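Local atomic coordinates of putative ATP-grasp superfamily protein (Archaeoglobus fulgidus, PDB entry 3DF7), a protein that is of unknown function but belongs to the ATP-grasp superfamily and probably binds ATP and a metal ion. Residues A[79-89]-A[100-110]. Residues are numbered along the deposited sequence; the frame is centred on the assembly and turned at random.
Sequences EDDFLLYTLTK and SSSRAIAVTSD
I105 pushes its side chain into the flank of helix 83-89, meeting L84, Y85 and T88. Its CG2 lies 3.7 Å from Y85 CA and also touches L84 CG, while CD1 extends to T88 OG1. The I105 and L84 side chains cross at about a right angle, and a beta-branched residue suits the spot because its two arms reach successive turns of the opposing helix. With its chi1 near 180° (168°), Y85 sends its ring away from its own backbone N and across to helix 102-108. There CD1 approaches S102 O at 3.1 Å, edge-on and in the ring plane, and CE1 meets A106 CB, a methyl small enough to sit beside the ring. F82 likewise turns its edge to A106 O, and K89 CB rests against S102 CB.

T88 is held by its own helix: OG1 donates to L84 O at 2.8 Å, reaching that carbonyl from the face opposite to T88 N. This leaves CG2 directed at S100 O, 3.4 Å away. Were T88 replaced by an alanine, I105 CD1 would probably lose the hydroxyl and methyl beside it and S100 O its methyl neighbour, opening a gap between the helices.

S109 OG similarly donates to I105 O from above the carbonyl plane, and accepts from a water that also donates to E79 O and accepts from Y85 N. A second water links E79 OE2 with T108 OG1, while E79 OE1 forms a salt bridge with R248.

The two helices, antiparallel at 174° with axes 8.8 Å apart, fall in the pre-ATP-grasp region, where L84 sets helix 83-92 against I75 of the parallel sheet. Direct contacts are mostly apolar or CH-to-oxygen, with small S102, A106 and S109 spread along the interface; water carries polar links at the E79/S109 end.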
ATOM      1  N   GLU A  79      -6.282  -3.259   5.314  1.00 11.93           N
ATOM      2  CA  GLU A  79      -7.476  -3.901   4.775  1.00 12.28           C
ATOM      3  C   GLU A  79      -8.122  -4.754   5.868  1.00 13.24           C
ATOM      4  O   GLU A  79      -9.327  -5.014   5.841  1.00 13.90           O
ATOM      5  CB  GLU A  79      -7.116  -4.779   3.573  1.00 12.72           C
ATOM      6  CG  GLU A  79      -6.770  -3.988   2.317  1.00 13.25           C
ATOM      7  CD  GLU A  79      -5.289  -3.654   2.189  1.00 13.22           C
ATOM      8  OE1 GLU A  79      -4.565  -3.637   3.208  1.00 12.13           O
ATOM      9  OE2 GLU A  79      -4.853  -3.389   1.050  1.00 16.15           O
ATOM     10  N   ASP A  80      -7.299  -5.167   6.828  1.00 14.73           N
ATOM     11  CA  ASP A  80      -7.713  -6.005   7.956  1.00 14.80           C
ATOM     12  C   ASP A  80      -9.127  -5.763   8.451  1.00 15.02           C
ATOM     13  O   ASP A  80      -9.507  -4.630   8.745  1.00 13.03           O
ATOM     14  CB  ASP A  80      -6.752  -5.813   9.132  1.00 17.07           C
ATOM     15  CG  ASP A  80      -5.340  -6.245   8.806  1.00 20.38           C
ATOM     16  OD1 ASP A  80      -4.806  -5.795   7.773  1.00 19.20           O
ATOM     17  OD2 ASP A  80      -4.766  -7.032   9.588  1.00 24.27           O
ATOM     18  N   ASP A  81      -9.889  -6.849   8.559  1.00 14.38           N
ATOM     19  CA  ASP A  81     -11.268  -6.805   9.035  1.00 16.12           C
ATOM     20  C   ASP A  81     -12.116  -5.746   8.339  1.00 15.41           C
ATOM     21  O   ASP A  81     -13.021  -5.167   8.944  1.00 15.05           O
ATOM     22  CB  ASP A  81     -11.299  -6.572  10.548  1.00 18.17           C
ATOM     23  CG  ASP A  81     -10.545  -7.640  11.317  1.00 22.53           C
ATOM     24  OD1 ASP A  81     -10.749  -8.842  11.031  1.00 23.02           O
ATOM     25  OD2 ASP A  81      -9.752  -7.278  12.214  1.00 23.37           O
ATOM     26  N   PHE A  82     -11.817  -5.503   7.066  1.00 13.29           N
ATOM     27  CA  PHE A  82     -12.551  -4.534   6.260  1.00 12.61           C
ATOM     28  C   PHE A  82     -12.496  -3.103   6.789  1.00 11.25           C
ATOM     29  O   PHE A  82     -13.416  -2.319   6.573  1.00 10.69           O
ATOM     30  CB  PHE A  82     -14.004  -4.993   6.116  1.00 13.27           C
ATOM     31  CG  PHE A  82     -14.153  -6.255   5.317  1.00 13.15           C
ATOM     32  CD1 PHE A  82     -13.971  -6.241   3.939  1.00 13.51           C
ATOM     33  CD2 PHE A  82     -14.412  -7.468   5.947  1.00 14.37           C
ATOM     34  CE1 PHE A  82     -14.038  -7.423   3.196  1.00 15.08           C
ATOM     35  CE2 PHE A  82     -14.480  -8.655   5.213  1.00 14.79           C
ATOM     36  CZ  PHE A  82     -14.292  -8.627   3.832  1.00 16.04           C
ATOM     37  N   LEU A  83     -11.403  -2.765   7.469  1.00 12.05           N
ATOM     38  CA  LEU A  83     -11.227  -1.422   8.013  1.00 10.48           C
ATOM     39  C   LEU A  83     -11.104  -0.393   6.892  1.00 10.11           C
ATOM     40  O   LEU A  83     -11.819   0.609   6.883  1.00 10.26           O
ATOM     41  CB  LEU A  83      -9.982  -1.378   8.900  1.00 10.87           C
ATOM     42  CG  LEU A  83      -9.582  -0.024   9.483  1.00 13.49           C
ATOM     43  CD1 LEU A  83     -10.712   0.528  10.353  1.00 13.86           C
ATOM     44  CD2 LEU A  83      -8.309  -0.189  10.301  1.00 12.73           C
ATOM     45  N   LEU A  84     -10.193  -0.631   5.951  1.00  9.36           N
ATOM     46  CA  LEU A  84     -10.010   0.288   4.837  1.00  9.97           C
ATOM     47  C   LEU A  84     -11.342   0.448   4.109  1.00 10.48           C
ATOM     48  O   LEU A  84     -11.731   1.551   3.728  1.00 11.64           O
ATOM     49  CB  LEU A  84      -8.948  -0.241   3.867  1.00  9.82           C
ATOM     50  CG  LEU A  84      -8.742   0.606   2.604  1.00  8.83           C
ATOM     51  CD1 LEU A  84      -8.232   1.991   2.992  1.00  9.53           C
ATOM     52  CD2 LEU A  84      -7.754  -0.076   1.665  1.00  9.48           C
ATOM     53  N   TYR A  85     -12.039  -0.667   3.930  1.00 10.06           N
ATOM     54  CA  TYR A  85     -13.333  -0.665   3.262  1.00 10.88           C
ATOM     55  C   TYR A  85     -14.351   0.242   3.958  1.00 11.56           C
ATOM     56  O   TYR A  85     -14.920   1.145   3.332  1.00 11.10           O
ATOM     57  CB  TYR A  85     -13.888  -2.092   3.198  1.00 12.16           C
ATOM     58  CG  TYR A  85     -15.341  -2.157   2.780  1.00 12.67           C
ATOM     59  CD1 TYR A  85     -15.715  -1.973   1.450  1.00 13.42           C
ATOM     60  CD2 TYR A  85     -16.346  -2.357   3.726  1.00 13.81           C
ATOM     61  CE1 TYR A  85     -17.058  -1.982   1.070  1.00 14.49           C
ATOM     62  CE2 TYR A  85     -17.689  -2.366   3.359  1.00 14.60           C
ATOM     63  CZ  TYR A  85     -18.037  -2.178   2.032  1.00 15.48           C
ATOM     64  OH  TYR A  85     -19.363  -2.179   1.667  1.00 16.56           O
ATOM     65  N   THR A  86     -14.574   0.015   5.250  1.00 10.41           N
ATOM     66  CA  THR A  86     -15.559   0.805   5.983  1.00 10.84           C
ATOM     67  C   THR A  86     -15.218   2.288   6.063  1.00 10.74           C
ATOM     68  O   THR A  86     -16.099   3.139   5.922  1.00  9.27           O
ATOM     69  CB  THR A  86     -15.783   0.239   7.408  1.00 11.28           C
ATOM     70  OG1 THR A  86     -14.581   0.355   8.179  1.00 18.03           O
ATOM     71  CG2 THR A  86     -16.177  -1.224   7.324  1.00  8.55           C
ATOM     72  N   LEU A  87     -13.942   2.602   6.266  1.00  9.94           N
ATOM     73  CA  LEU A  87     -13.528   3.995   6.350  1.00 10.79           C
ATOM     74  C   LEU A  87     -13.759   4.700   5.021  1.00 10.70           C
ATOM     75  O   LEU A  87     -14.264   5.826   4.981  1.00 10.37           O
ATOM     76  CB  LEU A  87     -12.053   4.090   6.747  1.00  9.79           C
ATOM     77  CG  LEU A  87     -11.726   3.649   8.176  1.00 11.18           C
ATOM     78  CD1 LEU A  87     -10.220   3.608   8.368  1.00 11.22           C
ATOM     79  CD2 LEU A  87     -12.367   4.606   9.172  1.00 11.98           C
ATOM     80  N   THR A  88     -13.404   4.032   3.929  1.00 10.95           N
ATOM     81  CA  THR A  88     -13.576   4.615   2.604  1.00 12.77           C
ATOM     82  C   THR A  88     -15.052   4.784   2.255  1.00 13.22           C
ATOM     83  O   THR A  88     -15.464   5.826   1.744  1.00 15.61           O
ATOM     84  CB  THR A  88     -12.902   3.750   1.524  1.00 11.39           C
ATOM     85  OG1 THR A  88     -11.515   3.582   1.847  1.00 10.36           O
ATOM     86  CG2 THR A  88     -13.020   4.421   0.160  1.00 12.19           C
ATOM     87  N   LYS A  89     -15.845   3.756   2.535  1.00 14.40           N
ATOM     88  CA  LYS A  89     -17.276   3.795   2.246  1.00 16.14           C
ATOM     89  C   LYS A  89     -17.928   4.973   2.969  1.00 16.75           C
ATOM     90  O   LYS A  89     -18.826   5.628   2.435  1.00 16.49           O
ATOM     91  CB  LYS A  89     -17.929   2.483   2.684  1.00 17.80           C
ATOM     92  CG  LYS A  89     -19.388   2.338   2.270  1.00 19.57           C
ATOM     93  CD  LYS A  89     -19.937   0.992   2.712  1.00 24.86           C
ATOM     94  CE  LYS A  89     -21.400   0.838   2.331  1.00 28.25           C
ATOM     95  NZ  LYS A  89     -21.945  -0.449   2.831  1.00 31.39           N
ATOM     96  N   SER A 100      -9.210   4.423  -4.171  1.00  8.70           N
ATOM     97  CA  SER A 100     -10.153   3.481  -4.768  1.00  9.22           C
ATOM     98  C   SER A 100     -11.533   3.468  -4.114  1.00  9.24           C
ATOM     99  O   SER A 100     -11.676   3.807  -2.940  1.00  9.89           O
ATOM    100  CB  SER A 100      -9.568   2.066  -4.732  1.00  8.21           C
ATOM    101  OG  SER A 100      -8.401   1.972  -5.537  1.00 10.82           O
ATOM    102  N   SER A 101     -12.546   3.067  -4.882  1.00  9.06           N
ATOM    103  CA  SER A 101     -13.917   3.004  -4.375  1.00  9.60           C
ATOM    104  C   SER A 101     -14.061   1.884  -3.350  1.00 10.21           C
ATOM    105  O   SER A 101     -13.317   0.904  -3.387  1.00 10.22           O
ATOM    106  CB  SER A 101     -14.901   2.752  -5.520  1.00 11.68           C
ATOM    107  OG  SER A 101     -14.834   1.403  -5.954  1.00 13.18           O
ATOM    108  N   SER A 102     -15.018   2.023  -2.436  1.00 10.14           N
ATOM    109  CA  SER A 102     -15.232   0.996  -1.419  1.00  9.71           C
ATOM    110  C   SER A 102     -15.624  -0.315  -2.100  1.00 11.29           C
ATOM    111  O   SER A 102     -15.308  -1.400  -1.611  1.00  9.98           O
ATOM    112  CB  SER A 102     -16.329   1.429  -0.430  1.00 10.58           C
ATOM    113  OG  SER A 102     -17.570   1.632  -1.081  1.00 12.47           O
ATOM    114  N   ARG A 103     -16.306  -0.206  -3.237  1.00 13.33           N
ATOM    115  CA  ARG A 103     -16.727  -1.379  -3.998  1.00 14.91           C
ATOM    116  C   ARG A 103     -15.500  -2.216  -4.387  1.00 14.03           C
ATOM    117  O   ARG A 103     -15.467  -3.431  -4.188  1.00 12.59           O
ATOM    118  CB  ARG A 103     -17.477  -0.930  -5.261  1.00 19.84           C
ATOM    119  CG  ARG A 103     -18.030  -2.062  -6.112  1.00 28.50           C
ATOM    120  CD  ARG A 103     -18.834  -1.545  -7.314  1.00 33.67           C
ATOM    121  NE  ARG A 103     -18.025  -1.271  -8.506  1.00 36.99           N
ATOM    122  CZ  ARG A 103     -17.245  -0.206  -8.679  1.00 39.36           C
ATOM    123  NH1 ARG A 103     -17.143   0.721  -7.735  1.00 37.95           N
ATOM    124  NH2 ARG A 103     -16.573  -0.059  -9.815  1.00 40.81           N
ATOM    125  N   ALA A 104     -14.493  -1.553  -4.942  1.00 11.61           N
ATOM    126  CA  ALA A 104     -13.263  -2.222  -5.354  1.00 10.27           C
ATOM    127  C   ALA A 104     -12.478  -2.743  -4.148  1.00 12.03           C
ATOM    128  O   ALA A 104     -11.917  -3.839  -4.186  1.00 10.29           O
ATOM    129  CB  ALA A 104     -12.405  -1.263  -6.160  1.00 10.48           C
ATOM    130  N   ILE A 105     -12.447  -1.953  -3.078  1.00  9.86           N
ATOM    131  CA  ILE A 105     -11.726  -2.329  -1.866  1.00  9.79           C
ATOM    132  C   ILE A 105     -12.332  -3.561  -1.200  1.00 10.90           C
ATOM    133  O   ILE A 105     -11.618  -4.353  -0.586  1.00 10.68           O
ATOM    134  CB  ILE A 105     -11.679  -1.130  -0.875  1.00  9.64           C
ATOM    135  CG1 ILE A 105     -10.828  -0.008  -1.489  1.00 10.14           C
ATOM    136  CG2 ILE A 105     -11.105  -1.566   0.478  1.00  9.86           C
ATOM    137  CD1 ILE A 105     -10.817   1.300  -0.694  1.00 10.29           C
ATOM    138  N   ALA A 106     -13.642  -3.735  -1.326  1.00 10.17           N
ATOM    139  CA  ALA A 106     -14.293  -4.896  -0.732  1.00 10.84           C
ATOM    140  C   ALA A 106     -13.764  -6.173  -1.382  1.00 11.74           C
ATOM    141  O   ALA A 106     -13.661  -7.212  -0.733  1.00 11.58           O
ATOM    142  CB  ALA A 106     -15.807  -4.801  -0.902  1.00 12.52           C
ATOM    143  N   VAL A 107     -13.421  -6.086  -2.663  1.00 10.72           N
ATOM    144  CA  VAL A 107     -12.898  -7.242  -3.389  1.00 12.77           C
ATOM    145  C   VAL A 107     -11.421  -7.485  -3.086  1.00 12.00           C
ATOM    146  O   VAL A 107     -11.022  -8.610  -2.780  1.00 12.60           O
ATOM    147  CB  VAL A 107     -13.050  -7.073  -4.919  1.00 11.21           C
ATOM    148  CG1 VAL A 107     -12.361  -8.227  -5.643  1.00 13.10           C
ATOM    149  CG2 VAL A 107     -14.523  -7.030  -5.293  1.00 14.88           C
ATOM    150  N   THR A 108     -10.611  -6.431  -3.164  1.00 11.20           N
ATOM    151  CA  THR A 108      -9.179  -6.569  -2.908  1.00 11.69           C
ATOM    152  C   THR A 108      -8.851  -6.869  -1.447  1.00 13.17           C
ATOM    153  O   THR A 108      -7.775  -7.386  -1.146  1.00 14.45           O
ATOM    154  CB  THR A 108      -8.398  -5.299  -3.338  1.00 11.90           C
ATOM    155  OG1 THR A 108      -8.818  -4.178  -2.550  1.00 12.31           O
ATOM    156  CG2 THR A 108      -8.639  -5.000  -4.810  1.00  9.66           C
ATOM    157  N   SER A 109      -9.780  -6.557  -0.545  1.00 13.86           N
ATOM    158  CA  SER A 109      -9.571  -6.789   0.885  1.00 16.65           C
ATOM    159  C   SER A 109      -9.734  -8.249   1.292  1.00 18.53           C
ATOM    160  O   SER A 109      -9.202  -8.680   2.319  1.00 19.71           O
ATOM    161  CB  SER A 109     -10.534  -5.933   1.708  1.00 14.73           C
ATOM    162  OG  SER A 109     -10.233  -4.559   1.560  1.00 15.77           O
ATOM    163  N   ASP A 110     -10.488  -8.997   0.494  1.00 15.94           N
ATOM    164  CA  ASP A 110     -10.726 -10.409   0.758  1.00 16.25           C
ATOM    165  C   ASP A 110      -9.955 -11.202  -0.291  1.00 14.52           C
ATOM    166  O   ASP A 110     -10.355 -11.250  -1.451  1.00 12.46           O
ATOM    167  CB  ASP A 110     -12.219 -10.727   0.646  1.00 16.83           C
ATOM    168  CG  ASP A 110     -12.544 -12.144   1.082  1.00 20.63           C
ATOM    169  OD1 ASP A 110     -11.721 -13.048   0.826  1.00 19.14           O
ATOM    170  OD2 ASP A 110     -13.623 -12.356   1.671  1.00 21.18           O
TER
HETATM  171  O   HOH W   1     -10.726  -3.326   3.975  1.00  7.04           O
HETATM  172  O   HOH W   2      -6.516  -3.657  -1.077  1.00 12.90           O